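Local coordinates for Ice-binding protein 1 (PDB 6BG8), which binds ice crystals and inhibits their growth, and as an adhesin holds its bacterium on ice to keep a favourable position in the water, at residues Ile97-Leu102 with Phe203-Val208; Phe154-Gly159 with Ile182-Ala187. All blocks are in the same frame, centred on the assembly; numbering follows the deposited sequence.

How the contacts relate
Contacts 1 and 2 lie in the ice-binding domain of a longer adhesin. The domain is a beta-solenoid with a long helix, 84-103, packed along it. Contact 1 joins the C-terminal part of that helix to the end of strand 197-204 and the turn after it. Contact 2 joins strands 154-158 and 182-186. Along the chain, contact 2 is nested between the segments of contact 1. Their centres are about 8 Å apart, and strands 182-186 and 197-204 are neighbours in the same sheet. Backbone N atoms of Phe-203 and Trp-205 probably bond to O atoms of Trp-184 and Thr-186. The helix packs on both strands through Leu-102. Both contacts lie away from the probable ice-binding motif, Thr-212 to Asn-215.

Contact 1 (Ile97-Leu102 with Phe203-Val208); sequences IAYNFL and FAWSEV
The Tyr-99 ring has Trp-205 over one face and the carbonyl O of Phe-203 at its edge. Trp-205 CE3 sits off-centre over that face, toward the rim, 3.5 Å from Tyr-99 CE1. The tyrosine ring and the six-membered ring of the indole are tilted by 52°, so the pair is oblique and not a stack. Trp-205 CB reaches the hydroxyl end, 3.6 Å from Tyr-99 OH. Tyr-99 CG is anti to the backbone N (chi1 177°), beside the carbonyl carbon. At the edge, Tyr-99 CE2 lies 3.7 Å from Phe-203 O, near the ring plane.

The Phe-203 ring takes Leu-102 over one face. Leu-102 CD1 stands 3.9 Å from the centroid of the Phe-203 ring, a CH-pi contact, and the two side chains cross at about a right angle. The methyl leans toward one side of the ring, 3.4 Å from Phe-203 CD1. Ala-98 CB meets the ring obliquely, 3.6 Å from Phe-203 CE2. Residues 98, 99 and 102 thus line one side of the helix. The contact is mainly apolar, with no hydrogen bond between the two segments.

The Tyr-99 hydroxyl hydrogen-bonds to NH1 of Arg-185 on the neighbouring strand 182-186. Phe-203 also stacks on Phe-221 of strand 219-222. Leu-102 reaches Tyr-183 and Arg-185, so helix 84-103 covers both strands 182-186 and 197-204.

Contact 2 (Phe154-Gly159 with Ile182-Ala187); sequences FIFTIG and IYWRTA
Two neighbouring parallel strands of successive solenoid coils meet here, strand 154-158 beside strand 182-186. Phe-154 pairs with Ile-182 and the register runs unbroken to Ile-158 with Thr-186. The axes are 4.7 Å apart and only 6° from parallel. Five backbone bonds join the segments. The one from Phe-156 N to Tyr-183 O is 2.8 Å long and nearly straight.

On one side of the sheet, Phe-156 and Trp-184 form an offset stack. The Phe-156 ring and the six-membered ring of the indole have centroids 4.2 Å apart and planes 13° from parallel. Trp-184 CZ3 sits off-centre over the Phe-156 ring, 3.3 Å from Phe-156 CG, and Phe-156 CD1 lies toward the rim of the indole's six-membered ring. Such ladders of like residues on adjacent coils are characteristic of a beta-solenoid, the fold of this ice-binding family. Tyr-129 continues the aromatic row beside Phe-156. Trp-184 NE1 is bonded to Ser-199 O.

On the other side, Arg-185 grips one oxygen with two nitrogens. Thr-157 OG1 lies 2.8 Å from Arg-185 NH2 and 2.9 Å from Arg-185 NE, close to the guanidinium plane. The arginine chain is bent at chi2 and chi3, and the chi3 turn brings NE to Thr-157 OG1. Ile-158 O lies over the centre of the guanidinium, 3.7 Å from Arg-185 CZ. Thr-157 OG1 also has a weak hydrogen bond with Leu-102 O on helix 84-103.

Contact 1 (Ile97-Leu102 with Phe203-Val208)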
# COMPACT_ATOMS: atom_id res chain seq x y z
N ILE A 97 -2.65 -3.57 -13.49
CA ILE A 97 -1.69 -4.61 -13.85
C ILE A 97 -1.10 -5.24 -12.60
O ILE A 97 -1.05 -6.47 -12.46
CB ILE A 97 -0.58 -4.04 -14.76
CG1 ILE A 97 -1.14 -3.66 -16.13
CG2 ILE A 97 0.58 -5.06 -14.91
CD1 ILE A 97 -0.19 -2.82 -17.00
N ALA A 98 -0.66 -4.40 -11.66
CA ALA A 98 0.02 -4.93 -10.48
C ALA A 98 -0.94 -5.70 -9.57
O ALA A 98 -0.57 -6.75 -9.02
CB ALA A 98 0.67 -3.79 -9.70
N TYR A 99 -2.16 -5.19 -9.36
CA TYR A 99 -3.14 -5.95 -8.59
C TYR A 99 -3.37 -7.31 -9.23
O TYR A 99 -3.40 -8.34 -8.54
CB TYR A 99 -4.47 -5.19 -8.45
CG TYR A 99 -5.51 -6.01 -7.71
CD1 TYR A 99 -6.32 -6.92 -8.39
CD2 TYR A 99 -5.65 -5.92 -6.33
CE1 TYR A 99 -7.23 -7.71 -7.73
CE2 TYR A 99 -6.57 -6.71 -5.66
CZ TYR A 99 -7.36 -7.61 -6.38
OH TYR A 99 -8.29 -8.41 -5.75
N ASN A 100 -3.54 -7.33 -10.56
CA ASN A 100 -3.82 -8.56 -11.28
C ASN A 100 -2.65 -9.54 -11.18
O ASN A 100 -2.86 -10.75 -11.09
CB ASN A 100 -4.12 -8.26 -12.74
CG ASN A 100 -5.56 -7.83 -12.96
OD1 ASN A 100 -6.36 -7.75 -12.02
ND2 ASN A 100 -5.89 -7.53 -14.22
N PHE A 101 -1.42 -9.02 -11.24
CA PHE A 101 -0.25 -9.87 -11.07
C PHE A 101 -0.29 -10.57 -9.72
O PHE A 101 -0.07 -11.78 -9.62
CB PHE A 101 1.01 -9.01 -11.21
CG PHE A 101 2.31 -9.77 -11.09
CD1 PHE A 101 2.76 -10.28 -9.87
CD2 PHE A 101 3.12 -9.95 -12.21
CE1 PHE A 101 3.96 -10.97 -9.78
CE2 PHE A 101 4.33 -10.64 -12.12
CZ PHE A 101 4.75 -11.15 -10.91
N LEU A 102 -0.59 -9.81 -8.66
CA LEU A 102 -0.57 -10.38 -7.32
C LEU A 102 -1.75 -11.32 -7.09
O LEU A 102 -1.63 -12.29 -6.33
CB LEU A 102 -0.58 -9.26 -6.29
CG LEU A 102 0.72 -8.46 -6.14
CD1 LEU A 102 0.50 -7.23 -5.26
CD2 LEU A 102 1.82 -9.34 -5.57
N PHE A 203 -2.27 -3.87 -1.72
CA PHE A 203 -3.15 -3.76 -2.89
C PHE A 203 -4.52 -4.30 -2.50
O PHE A 203 -4.80 -5.49 -2.67
CB PHE A 203 -2.58 -4.53 -4.09
CG PHE A 203 -1.32 -3.93 -4.65
CD1 PHE A 203 -0.10 -4.11 -4.01
CD2 PHE A 203 -1.35 -3.22 -5.85
CE1 PHE A 203 1.06 -3.57 -4.53
CE2 PHE A 203 -0.20 -2.68 -6.38
CZ PHE A 203 1.01 -2.86 -5.72
N ALA A 204 -5.37 -3.43 -1.95
CA ALA A 204 -6.72 -3.81 -1.58
C ALA A 204 -7.66 -3.52 -2.75
O ALA A 204 -7.64 -2.42 -3.31
CB ALA A 204 -7.19 -3.04 -0.35
N TRP A 205 -8.47 -4.51 -3.12
CA TRP A 205 -9.40 -4.28 -4.22
C TRP A 205 -10.40 -3.18 -3.88
O TRP A 205 -10.72 -2.33 -4.71
CB TRP A 205 -10.14 -5.56 -4.60
CG TRP A 205 -11.12 -5.32 -5.70
CD1 TRP A 205 -12.49 -5.21 -5.59
CD2 TRP A 205 -10.82 -5.12 -7.09
NE1 TRP A 205 -13.04 -4.97 -6.83
CE2 TRP A 205 -12.04 -4.91 -7.76
CE3 TRP A 205 -9.62 -5.10 -7.82
CZ2 TRP A 205 -12.10 -4.69 -9.14
CZ3 TRP A 205 -9.69 -4.89 -9.20
CH2 TRP A 205 -10.92 -4.68 -9.84
N SER A 206 -10.90 -3.19 -2.64
CA SER A 206 -11.87 -2.19 -2.22
C SER A 206 -11.19 -1.00 -1.56
O SER A 206 -10.85 -0.03 -2.24
CB SER A 206 -12.90 -2.81 -1.27
OG SER A 206 -12.26 -3.57 -0.27
N GLU A 207 -10.96 -1.06 -0.25
CA GLU A 207 -10.44 0.09 0.49
C GLU A 207 -9.38 -0.35 1.49
O GLU A 207 -9.30 -1.52 1.88
CB GLU A 207 -11.57 0.83 1.24
CG GLU A 207 -12.35 -0.03 2.23
CD GLU A 207 -13.47 0.74 2.93
OE1 GLU A 207 -13.24 1.90 3.35
OE2 GLU A 207 -14.58 0.18 3.08
N VAL A 208 -8.57 0.62 1.92
CA VAL A 208 -7.60 0.44 3.00
C VAL A 208 -7.97 1.38 4.13
O VAL A 208 -8.13 2.59 3.91
CB VAL A 208 -6.16 0.72 2.53
CG1 VAL A 208 -5.17 0.45 3.66
CG2 VAL A 208 -5.81 -0.11 1.29

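Contact 2 (Phe154-Gly159 with Ile182-Ala187)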
# COMPACT_ATOMS: atom_id res chain seq x y z
N PHE A 154 8.00 -11.58 -0.35
CA PHE A 154 6.87 -12.16 0.37
C PHE A 154 5.59 -11.65 -0.27
O PHE A 154 5.39 -10.44 -0.37
CB PHE A 154 6.89 -11.77 1.85
CG PHE A 154 8.14 -12.14 2.59
CD1 PHE A 154 9.33 -11.46 2.37
CD2 PHE A 154 8.11 -13.14 3.55
CE1 PHE A 154 10.49 -11.79 3.08
CE2 PHE A 154 9.25 -13.48 4.26
CZ PHE A 154 10.44 -12.79 4.02
N ILE A 155 4.71 -12.56 -0.68
CA ILE A 155 3.42 -12.19 -1.26
C ILE A 155 2.34 -12.90 -0.46
O ILE A 155 2.36 -14.13 -0.31
CB ILE A 155 3.33 -12.56 -2.74
CG1 ILE A 155 4.32 -11.71 -3.54
CG2 ILE A 155 1.90 -12.35 -3.26
CD1 ILE A 155 4.52 -12.16 -4.98
N PHE A 156 1.41 -12.11 0.06
CA PHE A 156 0.21 -12.61 0.72
C PHE A 156 -0.98 -12.23 -0.14
O PHE A 156 -1.18 -11.05 -0.43
CB PHE A 156 0.08 -12.03 2.12
CG PHE A 156 1.20 -12.41 3.02
CD1 PHE A 156 2.37 -11.66 3.06
CD2 PHE A 156 1.12 -13.56 3.79
CE1 PHE A 156 3.43 -12.04 3.87
CE2 PHE A 156 2.17 -13.94 4.60
CZ PHE A 156 3.32 -13.18 4.64
N THR A 157 -1.72 -13.23 -0.60
CA THR A 157 -2.79 -12.99 -1.55
C THR A 157 -4.08 -13.64 -1.04
O THR A 157 -4.14 -14.86 -0.86
CB THR A 157 -2.40 -13.48 -2.95
OG1 THR A 157 -3.49 -13.25 -3.84
CG2 THR A 157 -1.96 -14.95 -2.96
N ILE A 158 -5.09 -12.81 -0.80
CA ILE A 158 -6.16 -13.12 0.15
C ILE A 158 -7.50 -12.86 -0.50
O ILE A 158 -7.75 -11.76 -1.01
CB ILE A 158 -6.00 -12.27 1.43
CG1 ILE A 158 -4.72 -12.70 2.17
CG2 ILE A 158 -7.25 -12.38 2.32
CD1 ILE A 158 -4.27 -11.73 3.29
N GLY A 159 -8.37 -13.87 -0.47
CA GLY A 159 -9.67 -13.77 -1.12
C GLY A 159 -10.71 -13.01 -0.33
O GLY A 159 -11.74 -12.62 -0.90
N ILE A 182 7.67 -6.84 0.29
CA ILE A 182 6.50 -7.50 0.85
C ILE A 182 5.26 -6.96 0.17
O ILE A 182 5.13 -5.75 -0.03
CB ILE A 182 6.43 -7.28 2.37
CG1 ILE A 182 7.71 -7.78 3.04
CG2 ILE A 182 5.20 -7.97 2.95
CD1 ILE A 182 7.92 -7.16 4.40
N TYR A 183 4.33 -7.85 -0.17
CA TYR A 183 3.14 -7.50 -0.94
C TYR A 183 1.91 -8.14 -0.32
O TYR A 183 1.92 -9.33 -0.02
CB TYR A 183 3.29 -7.94 -2.40
CG TYR A 183 4.46 -7.29 -3.09
CD1 TYR A 183 5.73 -7.84 -3.02
CD2 TYR A 183 4.29 -6.10 -3.79
CE1 TYR A 183 6.80 -7.23 -3.64
CE2 TYR A 183 5.35 -5.49 -4.42
CZ TYR A 183 6.61 -6.05 -4.33
OH TYR A 183 7.67 -5.44 -4.95
N TRP A 184 0.87 -7.34 -0.14
CA TRP A 184 -0.40 -7.79 0.42
C TRP A 184 -1.48 -7.52 -0.61
O TRP A 184 -1.66 -6.37 -1.02
CB TRP A 184 -0.73 -7.05 1.72
CG TRP A 184 0.32 -7.15 2.78
CD1 TRP A 184 1.36 -6.29 3.00
CD2 TRP A 184 0.44 -8.18 3.77
NE1 TRP A 184 2.12 -6.72 4.06
CE2 TRP A 184 1.57 -7.87 4.56
CE3 TRP A 184 -0.32 -9.31 4.08
CZ2 TRP A 184 1.97 -8.68 5.62
CZ3 TRP A 184 0.09 -10.11 5.14
CH2 TRP A 184 1.22 -9.79 5.89
N ARG A 185 -2.23 -8.55 -0.98
CA ARG A 185 -3.30 -8.42 -1.98
C ARG A 185 -4.58 -8.94 -1.35
O ARG A 185 -4.65 -10.12 -1.01
CB ARG A 185 -2.96 -9.21 -3.25
CG ARG A 185 -3.85 -8.94 -4.47
CD ARG A 185 -5.25 -9.56 -4.37
NE ARG A 185 -5.26 -11.02 -4.20
CZ ARG A 185 -6.32 -11.79 -4.43
NH1 ARG A 185 -7.46 -11.24 -4.85
NH2 ARG A 185 -6.25 -13.10 -4.24
N THR A 186 -5.59 -8.09 -1.23
CA THR A 186 -6.88 -8.54 -0.72
C THR A 186 -7.96 -8.30 -1.76
O THR A 186 -8.02 -7.21 -2.35
CB THR A 186 -7.26 -7.83 0.60
OG1 THR A 186 -7.32 -6.42 0.40
CG2 THR A 186 -6.23 -8.15 1.69
N ALA A 187 -8.80 -9.31 -1.99
CA ALA A 187 -10.01 -9.09 -2.78
C ALA A 187 -11.04 -8.28 -2.01
O ALA A 187 -11.91 -7.65 -2.63
CB ALA A 187 -10.62 -10.43 -3.22